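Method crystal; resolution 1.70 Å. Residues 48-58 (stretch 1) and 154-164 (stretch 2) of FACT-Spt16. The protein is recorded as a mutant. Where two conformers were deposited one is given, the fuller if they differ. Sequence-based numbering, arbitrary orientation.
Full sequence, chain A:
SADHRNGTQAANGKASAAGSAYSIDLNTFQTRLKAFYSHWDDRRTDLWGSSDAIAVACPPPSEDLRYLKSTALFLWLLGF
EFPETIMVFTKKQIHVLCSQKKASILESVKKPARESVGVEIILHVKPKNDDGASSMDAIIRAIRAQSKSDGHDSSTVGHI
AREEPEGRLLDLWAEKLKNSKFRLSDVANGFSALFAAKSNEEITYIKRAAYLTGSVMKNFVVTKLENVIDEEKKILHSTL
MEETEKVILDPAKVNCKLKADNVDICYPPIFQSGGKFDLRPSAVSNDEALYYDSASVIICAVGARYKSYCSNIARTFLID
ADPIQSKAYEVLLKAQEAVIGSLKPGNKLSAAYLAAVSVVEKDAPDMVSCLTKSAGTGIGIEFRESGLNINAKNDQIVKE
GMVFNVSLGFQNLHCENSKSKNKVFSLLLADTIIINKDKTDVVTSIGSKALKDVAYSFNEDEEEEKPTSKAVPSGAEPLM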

ATOM      1  N   TRP A  48       9.998  18.964  -1.843  1.00 23.52           N
ATOM      2  CA  TRP A  48      11.267  18.273  -2.078  1.00 23.46           C
ATOM      3  C   TRP A  48      12.421  18.811  -1.240  1.00 32.20           C
ATOM      4  O   TRP A  48      13.585  18.659  -1.610  1.00 31.23           O
ATOM      5  CB  TRP A  48      11.619  18.292  -3.568  1.00 25.59           C
ATOM      6  CG  TRP A  48      10.629  17.548  -4.401  1.00 22.97           C
ATOM      7  CD1 TRP A  48       9.591  18.082  -5.106  1.00 19.08           C
ATOM      8  CD2 TRP A  48      10.565  16.128  -4.605  1.00 23.33           C
ATOM      9  NE1 TRP A  48       8.889  17.085  -5.740  1.00 20.99           N
ATOM     10  CE2 TRP A  48       9.470  15.876  -5.454  1.00 21.27           C
ATOM     11  CE3 TRP A  48      11.329  15.044  -4.149  1.00 18.67           C
ATOM     12  CZ2 TRP A  48       9.116  14.587  -5.864  1.00 21.02           C
ATOM     13  CZ3 TRP A  48      10.975  13.761  -4.555  1.00 15.27           C
ATOM     14  CH2 TRP A  48       9.883  13.545  -5.407  1.00 21.40           C
ATOM     15  N   GLY A  49      12.084  19.432  -0.111  1.00 32.47           N
ATOM     16  CA  GLY A  49      13.065  19.901   0.855  1.00 34.04           C
ATOM     17  C   GLY A  49      14.205  20.744   0.315  1.00 34.64           C
ATOM     18  O   GLY A  49      15.323  20.674   0.835  1.00 39.01           O
ATOM     19  N   SER A  50      13.924  21.540  -0.717  1.00 29.35           N
ATOM     20  CA  SER A  50      14.924  22.399  -1.363  1.00 32.85           C
ATOM     21  C   SER A  50      16.141  21.638  -1.896  1.00 31.75           C
ATOM     22  O   SER A  50      17.250  22.184  -1.960  1.00 28.28           O
ATOM     23  CB  SER A  50      15.380  23.517  -0.418  1.00 42.81           C
ATOM     24  OG  SER A  50      14.345  24.457  -0.202  1.00 44.08           O
ATOM     25  N   SER A  51      15.938  20.381  -2.273  0.50 31.07           N
ATOM     26  CA  SER A  51      17.054  19.519  -2.657  0.50 28.74           C
ATOM     27  C   SER A  51      17.612  19.800  -4.052  0.50 31.38           C
ATOM     28  O   SER A  51      16.864  20.046  -5.000  0.50 30.32           O
ATOM     29  CB  SER A  51      16.666  18.045  -2.535  0.50 23.17           C
ATOM     30  OG  SER A  51      15.468  17.771  -3.239  0.50 21.80           O
ATOM     31  N   ASP A  52      18.939  19.751  -4.155  1.00 28.15           N
ATOM     32  CA  ASP A  52      19.648  19.937  -5.411  1.00 32.92           C
ATOM     33  C   ASP A  52      19.855  18.566  -6.037  1.00 29.78           C
ATOM     34  O   ASP A  52      20.046  18.438  -7.244  1.00 31.50           O
ATOM     35  CB  ASP A  52      21.017  20.579  -5.171  1.00 38.96           C
ATOM     36  CG  ASP A  52      20.950  21.807  -4.286  1.00 50.49           C
ATOM     37  OD1 ASP A  52      20.491  22.863  -4.772  1.00 57.02           O
ATOM     38  OD2 ASP A  52      21.374  21.719  -3.114  1.00 49.33           O
ATOM     39  N   ALA A  53      19.834  17.542  -5.189  1.00 26.96           N
ATOM     40  CA  ALA A  53      20.008  16.164  -5.628  1.00 27.95           C
ATOM     41  C   ALA A  53      19.161  15.242  -4.755  1.00 24.28           C
ATOM     42  O   ALA A  53      18.858  15.587  -3.612  1.00 27.21           O
ATOM     43  CB  ALA A  53      21.481  15.769  -5.565  1.00 27.31           C
ATOM     44  N   ILE A  54      18.767  14.084  -5.283  1.00 19.38           N
ATOM     45  CA  ILE A  54      17.950  13.136  -4.524  1.00 18.27           C
ATOM     46  C   ILE A  54      18.552  11.740  -4.598  1.00 21.65           C
ATOM     47  O   ILE A  54      18.848  11.247  -5.690  1.00 19.29           O
ATOM     48  CB  ILE A  54      16.500  13.085  -5.063  1.00 21.33           C
ATOM     49  CG1 ILE A  54      15.824  14.449  -4.880  1.00 18.63           C
ATOM     50  CG2 ILE A  54      15.693  11.978  -4.374  1.00 19.75           C
ATOM     51  CD1 ILE A  54      14.544  14.603  -5.661  1.00 18.25           C
ATOM     52  N   ALA A  55      18.743  11.118  -3.437  1.00 17.82           N
ATOM     53  CA  ALA A  55      19.357   9.794  -3.363  1.00 21.59           C
ATOM     54  C   ALA A  55      18.333   8.774  -2.912  1.00 25.02           C
ATOM     55  O   ALA A  55      17.661   8.970  -1.891  1.00 21.66           O
ATOM     56  CB  ALA A  55      20.542   9.804  -2.391  1.00 19.11           C
ATOM     57  N   VAL A  56      18.203   7.687  -3.669  1.00 16.07           N
ATOM     58  CA  VAL A  56      17.359   6.577  -3.237  1.00 15.15           C
ATOM     59  C   VAL A  56      18.206   5.314  -3.237  1.00 23.74           C
ATOM     60  O   VAL A  56      19.124   5.176  -4.052  1.00 23.28           O
ATOM     61  CB  VAL A  56      16.089   6.391  -4.114  1.00 27.22           C
ATOM     62  CG1 VAL A  56      15.354   7.714  -4.289  1.00 27.11           C
ATOM     63  CG2 VAL A  56      16.436   5.792  -5.469  1.00 28.99           C
ATOM     64  N   ALA A  57      17.915   4.403  -2.316  1.00 15.42           N
ATOM     65  CA  ALA A  57      18.733   3.202  -2.177  1.00 20.52           C
ATOM     66  C   ALA A  57      17.900   2.023  -1.698  1.00 19.61           C
ATOM     67  O   ALA A  57      17.056   2.168  -0.811  1.00 21.22           O
ATOM     68  CB  ALA A  57      19.898   3.458  -1.229  1.00 21.57           C
ATOM     69  N   CYS A  58      18.129   0.865  -2.306  1.00 17.91           N
ATOM     70  CA  CYS A  58      17.387  -0.347  -1.984  1.00 18.78           C
ATOM     71  C   CYS A  58      18.331  -1.421  -1.471  1.00 16.97           C
ATOM     72  O   CYS A  58      19.426  -1.583  -1.994  1.00 21.34           O
ATOM     73  CB  CYS A  58      16.654  -0.858  -3.217  1.00 17.59           C
ATOM     74  SG  CYS A  58      15.387   0.286  -3.750  1.00 20.57           S
TER
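Stretch 2 154-164: SSTVGHIAREE

Stretch 2 lies beside stretch 1 as a short parallel strand, residues 156-159 against 53-58. The two strand axes have a signed crossing angle of -34° and a closest approach of 4.5 Å.

Ser-154 is poorly ordered and exposed. Ser-155 leads into the strand in extended conformation, its CA 3.4 Å from Asp-52 OD2. Thr-156 makes the largest contribution to the contact. Its CB points toward stretch 1, and Thr-156 CG2 lies 3.4 Å from Gly-49 O, in the type I' turn from Trp-48 to Ser-51. Asp-52 grips its backbone at both ends: Thr-156 N donates to Asp-52 OD2 at 2.6 Å, and Asp-52 N donates to Thr-156 O at 2.7 Å. The same Thr-156 O takes a weak hydrogen bond from Ala-53 N at 3.3 Å.

Val-157 pairs with Ala-53, CA to CA 4.9 Å, and both side chains lie on one face of the sheet. Val-157 CG1 rests 4.1 Å from Ala-55 CB, an apolar contact on that face.

Gly-158 pairs with Ile-54, CA to CA 4.5 Å. Gly-158 N donates to Ala-53 O at 2.8 Å, and Gly-158 O accepts from Ala-55 N at 2.9 Å. Stretch 2 thus bonds to the residues flanking Ile-54, as parallel pairing requires. A CB on Gly-158 would point to the Ile-54 face and sit tightly, 3.2 Å from Ser-51 OG.

At His-159 the strands diverge: its CA is 3.8 Å from Ala-55 O, and its side-chain end leads away. Water 1 donates to Ala-55 O at 2.6 Å and accepts from Ile-160 N at 2.7 Å. Ala-161 and Arg-162 are out of reach, within a type I turn from Ile-160 to Glu-163. The CA-to-CB bond of Glu-163 points toward stretch 1; water 2 donates to Glu-163 OE1 at 2.8 Å and to Ala-57 O at 2.6 Å.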

ATOM      1  N   SER A 154      26.162  25.604  -1.410  1.00 61.50           N
ATOM      2  CA  SER A 154      26.053  24.360  -0.654  1.00 60.20           C
ATOM      3  C   SER A 154      25.118  23.366  -1.338  1.00 53.00           C
ATOM      4  O   SER A 154      24.395  23.723  -2.266  1.00 57.95           O
ATOM      5  CB  SER A 154      25.589  24.642   0.777  1.00 63.89           C
ATOM      6  OG  SER A 154      24.935  25.895   0.874  1.00 70.41           O
ATOM      7  N   SER A 155      25.139  22.118  -0.881  1.00 47.05           N
ATOM      8  CA  SER A 155      24.271  21.091  -1.454  1.00 43.09           C
ATOM      9  C   SER A 155      23.235  20.565  -0.468  1.00 43.11           C
ATOM     10  O   SER A 155      23.541  20.272   0.691  1.00 42.51           O
ATOM     11  CB  SER A 155      25.091  19.928  -2.025  1.00 45.39           C
ATOM     12  OG  SER A 155      25.675  20.266  -3.273  1.00 51.23           O
ATOM     13  N   THR A 156      22.000  20.456  -0.940  1.00 40.36           N
ATOM     14  CA  THR A 156      20.958  19.791  -0.178  1.00 33.89           C
ATOM     15  C   THR A 156      20.569  18.506  -0.899  1.00 32.23           C
ATOM     16  O   THR A 156      20.092  18.540  -2.034  1.00 32.46           O
ATOM     17  CB  THR A 156      19.722  20.688   0.019  1.00 36.09           C
ATOM     18  OG1 THR A 156      20.081  21.826   0.816  1.00 40.00           O
ATOM     19  CG2 THR A 156      18.610  19.920   0.711  1.00 36.46           C
ATOM     20  N   VAL A 157      20.797  17.375  -0.240  1.00 28.72           N
ATOM     21  CA  VAL A 157      20.423  16.077  -0.788  1.00 22.33           C
ATOM     22  C   VAL A 157      19.145  15.584  -0.141  1.00 28.44           C
ATOM     23  O   VAL A 157      19.076  15.434   1.079  1.00 24.87           O
ATOM     24  CB  VAL A 157      21.534  15.034  -0.583  1.00 26.39           C
ATOM     25  CG1 VAL A 157      21.081  13.665  -1.068  1.00 21.23           C
ATOM     26  CG2 VAL A 157      22.774  15.458  -1.323  1.00 26.38           C
ATOM     27  N   GLY A 158      18.132  15.330  -0.959  1.00 26.98           N
ATOM     28  CA  GLY A 158      16.901  14.750  -0.460  1.00 23.04           C
ATOM     29  C   GLY A 158      17.015  13.244  -0.365  1.00 28.57           C
ATOM     30  O   GLY A 158      17.611  12.602  -1.231  1.00 24.61           O
ATOM     31  N   HIS A 159      16.468  12.676   0.703  1.00 21.27           N
ATOM     32  CA  HIS A 159      16.374  11.227   0.819  1.00 17.37           C
ATOM     33  C   HIS A 159      15.077  10.865   1.514  1.00 24.71           C
ATOM     34  O   HIS A 159      14.400  11.733   2.060  1.00 25.21           O
ATOM     35  CB  HIS A 159      17.575  10.647   1.568  1.00 23.23           C
ATOM     36  CG  HIS A 159      17.688  11.105   2.986  1.00 35.07           C
ATOM     37  ND1 HIS A 159      18.092  10.269   4.008  1.00 42.07           N
ATOM     38  CD2 HIS A 159      17.464  12.311   3.560  1.00 36.81           C
ATOM     39  CE1 HIS A 159      18.102  10.938   5.145  1.00 44.03           C
ATOM     40  NE2 HIS A 159      17.721  12.183   4.902  1.00 40.01           N
ATOM     41  N   ILE A 160      14.720   9.588   1.469  1.00 21.17           N
ATOM     42  CA  ILE A 160      13.528   9.124   2.161  1.00 21.78           C
ATOM     43  C   ILE A 160      13.982   8.815   3.582  1.00 23.44           C
ATOM     44  O   ILE A 160      14.391   7.696   3.886  1.00 23.01           O
ATOM     45  CB  ILE A 160      12.932   7.894   1.464  1.00 21.37           C
ATOM     46  CG1 ILE A 160      12.654   8.233  -0.009  1.00 18.98           C
ATOM     47  CG2 ILE A 160      11.664   7.448   2.159  1.00 21.16           C
ATOM     48  CD1 ILE A 160      12.383   7.032  -0.895  1.00 21.45           C
ATOM     49  N   ALA A 161      13.947   9.836   4.432  1.00 23.09           N
ATOM     50  CA  ALA A 161      14.654   9.798   5.714  1.00 29.81           C
ATOM     51  C   ALA A 161      14.166   8.701   6.657  1.00 28.46           C
ATOM     52  O   ALA A 161      14.939   8.176   7.459  1.00 32.15           O
ATOM     53  CB  ALA A 161      14.588  11.160   6.396  1.00 24.68           C
ATOM     54  N   ARG A 162      12.887   8.356   6.560  1.00 28.32           N
ATOM     55  CA  ARG A 162      12.289   7.394   7.483  1.00 29.34           C
ATOM     56  C   ARG A 162      12.708   5.954   7.199  1.00 31.33           C
ATOM     57  O   ARG A 162      12.480   5.060   8.020  1.00 31.46           O
ATOM     58  CB  ARG A 162      10.762   7.515   7.477  1.00 28.89           C
ATOM     59  N   GLU A 163      13.328   5.721   6.047  1.00 25.88           N
ATOM     60  CA  GLU A 163      13.794   4.378   5.717  1.00 25.49           C
ATOM     61  C   GLU A 163      15.047   4.017   6.502  1.00 33.28           C
ATOM     62  O   GLU A 163      16.008   4.787   6.552  1.00 35.20           O
ATOM     63  CB  GLU A 163      14.054   4.241   4.215  1.00 30.60           C
ATOM     64  CG  GLU A 163      12.798   4.333   3.407  1.00 26.78           C
ATOM     65  CD  GLU A 163      12.964   3.902   1.968  1.00 26.67           C
ATOM     66  OE1 GLU A 163      14.101   3.595   1.539  1.00 26.38           O
ATOM     67  OE2 GLU A 163      11.934   3.872   1.265  1.00 22.25           O
ATOM     68  N   GLU A 164      15.026   2.843   7.123  1.00 33.03           N
ATOM     69  CA  GLU A 164      16.188   2.332   7.829  1.00 40.40           C
ATOM     70  C   GLU A 164      17.092   1.604   6.848  1.00 28.54           C
ATOM     71  O   GLU A 164      16.634   0.718   6.125  1.00 27.14           O
ATOM     72  CB  GLU A 164      15.753   1.369   8.936  1.00 44.46           C
ATOM     73  CG  GLU A 164      16.886   0.574   9.566  1.00 47.77           C
ATOM     74  CD  GLU A 164      17.420   1.218  10.831  1.00 58.45           C
ATOM     75  OE1 GLU A 164      17.112   2.408  11.066  1.00 62.14           O
ATOM     76  OE2 GLU A 164      18.140   0.533  11.595  1.00 56.10           O
TER
HETATM   77  O   HOH W   1      16.001   7.904  -0.224  1.00 29.00           O
HETATM   78  O   HOH W   2      16.432   2.044   1.740  1.00 21.57           O
HETATM   79  O   HOH W   3      16.400   5.297   0.028  1.00 21.88           O